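Local coordinates for protein GH62 hydrolase (Scytalidium thermophilum, PDB 4PVA) that is probably an alpha-L-arabinofuranosidase of glycoside hydrolase family 62, releasing arabinose side groups from arabinoxylan, at residues L241-G246 / R251-W256; I245-H250 / D270-P275. All coordinates share one frame; numbering follows the deposited sequence.

Both interactions grow from one beta hairpin: interaction 1 is its paired strands, and interaction 2 ties its turn to the loop holding D270-P275. They share I245 and G246, and their centres lie about 7 Å apart. Y252 couples them as well, with its CE2 3.6 Å from E272 N. A second bridge is the salt bridge between R254 NH2 and D270 OD2, 2.9 Å long. The two contacts differ in depth: the centre of interaction 1 is about 12 Å from the centre of the chain and that of interaction 2 about 19 Å, at the surface. The bound phosphate ion meets R251, on the hairpin strand of interaction 1.

Interaction 1: residues L241-G246 / R251-W256; sequences LVEAIG and RYFRSW. With PO4 (phosphate ion), chain F.
A244 and Y252 exchange two backbone hydrogen bonds, A244 N to Y252 O at 2.8 Å and Y252 N to A244 O at 3.0 Å; V242 and R254 do likewise, and with the non-hydrogen-bonded pairs L241/S255, E243/F253 and I245/R251 between and beside them they define an antiparallel hairpin, its strands twisted to 142°. Side chains alternate accordingly: E243, I245, R251 and F253 share one face, V242, A244, Y252 and R254 the other. With CG anti to the backbone N (chi1 -172°) and an extended chain, E243 reaches diagonally to R251. Its OE2 takes a straight salt-bridging hydrogen bond from R251 NH1 (2.9 Å, 165° at the hydrogen), lying in the guanidinium plane yet met from above the carboxylate plane. S294 OG also bonds OE2 and H295 N bonds OE1, so several donors fix the carboxylate's rotation. The same R251 NH1 gives a bond to phosphate O1 (3.0 Å); this ion, probably from the crystallisation liquor, is also held by K46, H295, Q320 and Y330. I245 runs alongside R251, its CG1 3.6 Å from R251 CD and its CD1 over one face of the guanidinium. The hairpin makes up the two middle strands of a blade in the five-bladed beta-propeller of this family, with strand 222-229 beyond 238-245 and strand 266-267 beyond 251-258. E243 CB sits over the F253 ring, 4.1 Å from its centroid, in a CH-pi contact, while F317 meets that ring edge-to-face. On the other face A244 CB makes the equivalent contact with Y252, 3.9 Å from the ring centroid. Farther along, V242 CG2 touches W256 CZ3 at 3.6 Å, and W256 CZ2 lies over one face of the R254 guanidinium, whose nitrogens are bound by A219 O and D270.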
loop_
_atom_site.group_PDB
_atom_site.type_symbol
_atom_site.label_atom_id
_atom_site.label_comp_id
_atom_site.label_asym_id
_atom_site.label_seq_id
_atom_site.Cartn_x
_atom_site.Cartn_y
_atom_site.Cartn_z
ATOM N N LEU A 241 -1.932 5.837 7.511
ATOM C CA LEU A 241 -1.455 4.583 8.114
ATOM C C LEU A 241 0.026 4.441 7.814
ATOM O O LEU A 241 0.438 4.710 6.685
ATOM C CB LEU A 241 -2.170 3.392 7.526
ATOM C CG LEU A 241 -3.693 3.452 7.517
ATOM C CD1 LEU A 241 -4.257 2.186 6.925
ATOM C CD2 LEU A 241 -4.265 3.714 8.898
ATOM N N VAL A 242 0.820 4.039 8.790
ATOM C CA VAL A 242 2.248 3.746 8.578
ATOM C C VAL A 242 2.585 2.505 9.359
ATOM O O VAL A 242 2.172 2.347 10.495
ATOM C CB VAL A 242 3.196 4.925 8.981
ATOM C CG1 VAL A 242 4.658 4.563 8.714
ATOM C CG2 VAL A 242 2.834 6.219 8.269
ATOM N N GLU A 243 3.362 1.620 8.759
ATOM C CA GLU A 243 3.800 0.418 9.439
ATOM C C GLU A 243 4.933 0.709 10.407
ATOM O O GLU A 243 5.855 1.463 10.085
ATOM C CB GLU A 243 4.203 -0.655 8.410
ATOM C CG GLU A 243 4.495 -2.019 8.956
ATOM C CD GLU A 243 4.697 -3.059 7.876
ATOM O OE1 GLU A 243 4.237 -2.825 6.735
ATOM O OE2 GLU A 243 5.261 -4.139 8.242
ATOM N N ALA A 244 4.841 0.071 11.552
ATOM C CA ALA A 244 5.846 0.076 12.571
ATOM C C ALA A 244 6.256 -1.347 12.926
ATOM O O ALA A 244 5.524 -2.306 12.725
ATOM C CB ALA A 244 5.365 0.824 13.820
ATOM N N ILE A 245 7.473 -1.466 13.468
ATOM C CA ILE A 245 7.990 -2.767 13.945
ATOM C C ILE A 245 8.100 -2.664 15.444
ATOM O O ILE A 245 8.785 -1.773 15.957
ATOM C CB ILE A 245 9.329 -3.144 13.334
ATOM C CG1 ILE A 245 9.312 -2.969 11.815
ATOM C CG2 ILE A 245 9.688 -4.576 13.721
ATOM C CD1 ILE A 245 10.562 -3.440 11.099
ATOM N N GLY A 246 7.397 -3.529 16.146
ATOM C CA GLY A 246 7.376 -3.444 17.573
ATOM C C GLY A 246 8.262 -4.465 18.179
ATOM O O GLY A 246 9.360 -4.770 17.637
ATOM N N ARG A 251 4.985 -6.680 13.194
ATOM C CA ARG A 251 4.568 -5.520 12.386
ATOM C C ARG A 251 3.152 -5.110 12.734
ATOM O O ARG A 251 2.264 -5.976 12.913
ATOM C CB ARG A 251 4.592 -5.863 10.908
ATOM C CG ARG A 251 5.887 -6.474 10.400
ATOM C CD ARG A 251 7.076 -5.571 10.604
ATOM N NE ARG A 251 8.261 -6.165 10.005
ATOM C CZ ARG A 251 8.530 -6.213 8.704
ATOM N NH1 ARG A 251 7.761 -5.590 7.818
ATOM N NH2 ARG A 251 9.620 -6.845 8.296
ATOM N N TYR A 252 2.916 -3.810 12.845
ATOM C CA TYR A 252 1.581 -3.283 13.077
ATOM C C TYR A 252 1.451 -1.950 12.389
ATOM O O TYR A 252 2.458 -1.352 12.001
ATOM C CB TYR A 252 1.300 -3.154 14.574
ATOM C CG TYR A 252 2.144 -2.169 15.332
ATOM C CD1 TYR A 252 3.393 -2.534 15.808
ATOM C CD2 TYR A 252 1.669 -0.893 15.628
ATOM C CE1 TYR A 252 4.176 -1.633 16.532
ATOM C CE2 TYR A 252 2.446 -0.008 16.357
ATOM C CZ TYR A 252 3.669 -0.400 16.807
ATOM O OH TYR A 252 4.407 0.528 17.543
ATOM N N PHE A 253 0.231 -1.449 12.251
ATOM C CA PHE A 253 -0.017 -0.146 11.661
ATOM C C PHE A 253 -0.408 0.882 12.702
ATOM O O PHE A 253 -1.308 0.637 13.512
ATOM C CB PHE A 253 -1.091 -0.234 10.574
ATOM C CG PHE A 253 -0.519 -0.709 9.270
ATOM C CD1 PHE A 253 -0.382 -2.068 8.981
ATOM C CD2 PHE A 253 -0.022 0.204 8.374
ATOM C CE1 PHE A 253 0.242 -2.463 7.796
ATOM C CE2 PHE A 253 0.591 -0.208 7.190
ATOM C CZ PHE A 253 0.750 -1.542 6.919
ATOM N N ARG A 254 0.284 2.011 12.656
ATOM C CA ARG A 254 -0.072 3.234 13.365
ATOM C C ARG A 254 -0.957 4.065 12.461
ATOM O O ARG A 254 -0.920 3.945 11.239
ATOM C CB ARG A 254 1.199 4.000 13.704
ATOM C CG ARG A 254 2.155 3.276 14.645
ATOM C CD ARG A 254 3.418 4.077 14.919
ATOM N NE ARG A 254 3.179 5.249 15.717
ATOM C CZ ARG A 254 3.951 6.318 15.725
ATOM N NH1 ARG A 254 5.004 6.408 14.950
ATOM N NH2 ARG A 254 3.635 7.350 16.479
ATOM N N SER A 255 -1.767 4.914 13.084
ATOM C CA SER A 255 -2.668 5.796 12.372
ATOM C C SER A 255 -2.660 7.200 12.925
ATOM O O SER A 255 -2.457 7.421 14.135
ATOM C CB SER A 255 -4.082 5.249 12.364
ATOM O OG SER A 255 -4.599 5.046 13.701
ATOM N N TRP A 256 -2.931 8.146 12.017
ATOM C CA TRP A 256 -3.054 9.565 12.268
ATOM C C TRP A 256 -4.211 10.082 11.411
ATOM O O TRP A 256 -4.583 9.466 10.418
ATOM C CB TRP A 256 -1.793 10.355 11.843
ATOM C CG TRP A 256 -0.460 10.061 12.494
ATOM C CD1 TRP A 256 0.239 10.910 13.327
ATOM C CD2 TRP A 256 0.377 8.932 12.269
ATOM N NE1 TRP A 256 1.428 10.350 13.665
ATOM C CE2 TRP A 256 1.541 9.134 13.027
ATOM C CE3 TRP A 256 0.254 7.771 11.496
ATOM C CZ2 TRP A 256 2.589 8.206 13.034
ATOM C CZ3 TRP A 256 1.292 6.865 11.509
ATOM C CH2 TRP A 256 2.433 7.078 12.267
HETATM P P PO4 F . 8.274 -5.375 3.405
HETATM O O1 PO4 F . 7.685 -5.317 4.834
HETATM O O2 PO4 F . 9.116 -4.099 3.182
HETATM O O3 PO4 F . 9.222 -6.551 3.372
HETATM O O4 PO4 F . 7.188 -5.479 2.442
#

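Interaction 2: residues I245-H250 / D270-P275; sequences IGQEGH and DTEANP
E272 extends its side chain to the hairpin turn at G246, Q247 and H250, and nearly all of the contact is its work. CB lies against the Y252 ring, 3.6 Å from Y252 CZ, on the face opposite the one that A244 CB occupies. Because CG is anti to the backbone N (chi1 -169°) and the rest of the chain is extended, the methylene CG also passes over this ring, 3.7 Å from Y252 CE1, before the carboxylate arrives at the turn. CD then stands 3.8 Å from G246 CA. OE1 accepts the backbone N-H of Q247 through its syn lone pair, in a nearly straight bond (Q247 N to E272 OE1, 3.1 Å; 170° at the hydrogen). Q247 CG comes to 3.6 Å from the same OE1, the amide plane turned well away from that of the carboxylate.

The turn that donates this N-H joins strand 238-245 to strand 251-258 in a blade of the beta-propeller. It is closed by its own backbone bonds, G246 N to H250 O and H250 N to Q247 O, and E248 and G249 both take positive phi. The loop that carries E272 leaves the last strand of that blade, 266-267, and at its bend T271 OG1 accepts from N274 N, an ST motif.

OE2 of E272 is on the side of H250. A water donates to it (water oxygen to E272 OE2, 3.0 Å) and is 2.9 Å from H250 ND1, at the edge of the imidazole and in its plane. H250 CB approaches E272 OE2 at 4.0 Å, while the imidazole turns outward from the carboxylate, with Q247 O above one face.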
loop_
_atom_site.group_PDB
_atom_site.type_symbol
_atom_site.label_atom_id
_atom_site.label_comp_id
_atom_site.label_asym_id
_atom_site.label_seq_id
_atom_site.Cartn_x
_atom_site.Cartn_y
_atom_site.Cartn_z
ATOM N N ILE A 245 7.473 -1.466 13.468
ATOM C CA ILE A 245 7.990 -2.767 13.945
ATOM C C ILE A 245 8.100 -2.664 15.444
ATOM O O ILE A 245 8.785 -1.773 15.957
ATOM C CB ILE A 245 9.329 -3.144 13.334
ATOM C CG1 ILE A 245 9.312 -2.969 11.815
ATOM C CG2 ILE A 245 9.688 -4.576 13.721
ATOM C CD1 ILE A 245 10.562 -3.440 11.099
ATOM N N GLY A 246 7.397 -3.529 16.146
ATOM C CA GLY A 246 7.376 -3.444 17.573
ATOM C C GLY A 246 8.262 -4.465 18.179
ATOM O O GLY A 246 9.360 -4.770 17.637
ATOM N N GLN A 247 7.725 -4.981 19.290
ATOM C CA GLN A 247 8.306 -6.005 20.127
ATOM C C GLN A 247 8.344 -7.262 19.327
ATOM O O GLN A 247 7.361 -7.585 18.650
ATOM C CB GLN A 247 7.441 -6.218 21.380
ATOM C CG GLN A 247 7.515 -5.064 22.365
ATOM C CD GLN A 247 6.702 -5.310 23.630
ATOM O OE1 GLN A 247 5.576 -5.826 23.573
ATOM N NE2 GLN A 247 7.264 -4.932 24.779
ATOM N N GLU A 248 9.502 -7.924 19.390
ATOM C CA GLU A 248 9.741 -9.217 18.799
ATOM C C GLU A 248 9.635 -9.149 17.301
ATOM O O GLU A 248 9.430 -10.159 16.660
ATOM C CB GLU A 248 8.823 -10.288 19.411
ATOM C CG GLU A 248 9.291 -10.803 20.783
ATOM C CD GLU A 248 9.618 -9.662 21.750
ATOM O OE1 GLU A 248 8.705 -8.839 21.996
ATOM O OE2 GLU A 248 10.778 -9.554 22.242
ATOM N N GLY A 249 9.760 -7.941 16.750
ATOM C CA GLY A 249 9.687 -7.757 15.325
ATOM C C GLY A 249 8.265 -7.805 14.797
ATOM O O GLY A 249 8.072 -7.943 13.602
ATOM N N HIS A 250 7.247 -7.714 15.639
ATOM C CA HIS A 250 5.870 -7.817 15.135
ATOM C C HIS A 250 5.482 -6.511 14.420
ATOM O O HIS A 250 5.635 -5.438 14.938
ATOM C CB HIS A 250 4.883 -8.104 16.240
ATOM C CG HIS A 250 5.173 -9.365 16.963
ATOM N ND1 HIS A 250 4.680 -9.641 18.215
ATOM C CD2 HIS A 250 5.888 -10.448 16.591
ATOM C CE1 HIS A 250 5.082 -10.843 18.587
ATOM N NE2 HIS A 250 5.867 -11.325 17.639
ATOM N N ASP A 270 -2.066 4.827 17.587
ATOM C CA ASP A 270 -0.689 4.817 17.106
ATOM C C ASP A 270 0.311 4.090 18.011
ATOM O O ASP A 270 1.507 4.360 17.920
ATOM C CB ASP A 270 -0.186 6.240 16.840
ATOM C CG ASP A 270 0.305 6.899 18.104
ATOM O OD1 ASP A 270 -0.282 6.573 19.165
ATOM O OD2 ASP A 270 1.216 7.723 18.023
ATOM N N THR A 271 -0.165 3.175 18.844
ATOM C CA THR A 271 0.716 2.410 19.723
ATOM C C THR A 271 0.601 0.927 19.428
ATOM O O THR A 271 -0.358 0.465 18.828
ATOM C CB THR A 271 0.411 2.674 21.231
ATOM O OG1 THR A 271 -0.817 2.021 21.558
ATOM C CG2 THR A 271 0.323 4.117 21.556
ATOM N N GLU A 272 1.574 0.143 19.875
ATOM C CA GLU A 272 1.516 -1.275 19.660
ATOM C C GLU A 272 0.351 -1.872 20.443
ATOM O O GLU A 272 -0.320 -2.809 19.977
ATOM C CB GLU A 272 2.840 -1.952 20.004
ATOM C CG GLU A 272 2.835 -3.393 19.514
ATOM C CD GLU A 272 4.188 -4.053 19.483
ATOM O OE1 GLU A 272 5.148 -3.551 20.119
ATOM O OE2 GLU A 272 4.272 -5.093 18.778
ATOM N N ALA A 273 0.104 -1.372 21.650
ATOM C CA ALA A 273 -1.009 -1.854 22.454
ATOM C C ALA A 273 -2.356 -1.458 21.916
ATOM O O ALA A 273 -3.343 -2.148 22.156
ATOM C CB ALA A 273 -0.862 -1.372 23.900
ATOM N N ASN A 274 -2.391 -0.333 21.190
ATOM C CA ASN A 274 -3.648 0.144 20.572
ATOM C C ASN A 274 -3.330 0.717 19.207
ATOM O O ASN A 274 -3.215 1.931 18.990
ATOM C CB ASN A 274 -4.456 1.131 21.404
ATOM C CG ASN A 274 -5.831 1.374 20.817
ATOM O OD1 ASN A 274 -6.554 0.405 20.524
ATOM N ND2 ASN A 274 -6.202 2.635 20.651
ATOM N N PRO A 275 -3.149 -0.208 18.275
ATOM C CA PRO A 275 -2.755 0.145 16.922
ATOM C C PRO A 275 -3.983 0.366 16.068
ATOM O O PRO A 275 -5.108 0.054 16.466
ATOM C CB PRO A 275 -2.048 -1.134 16.474
ATOM C CG PRO A 275 -2.885 -2.236 17.081
ATOM C CD PRO A 275 -3.229 -1.679 18.454
HETATM O O HOH W 1 2.953 -7.710 19.581
#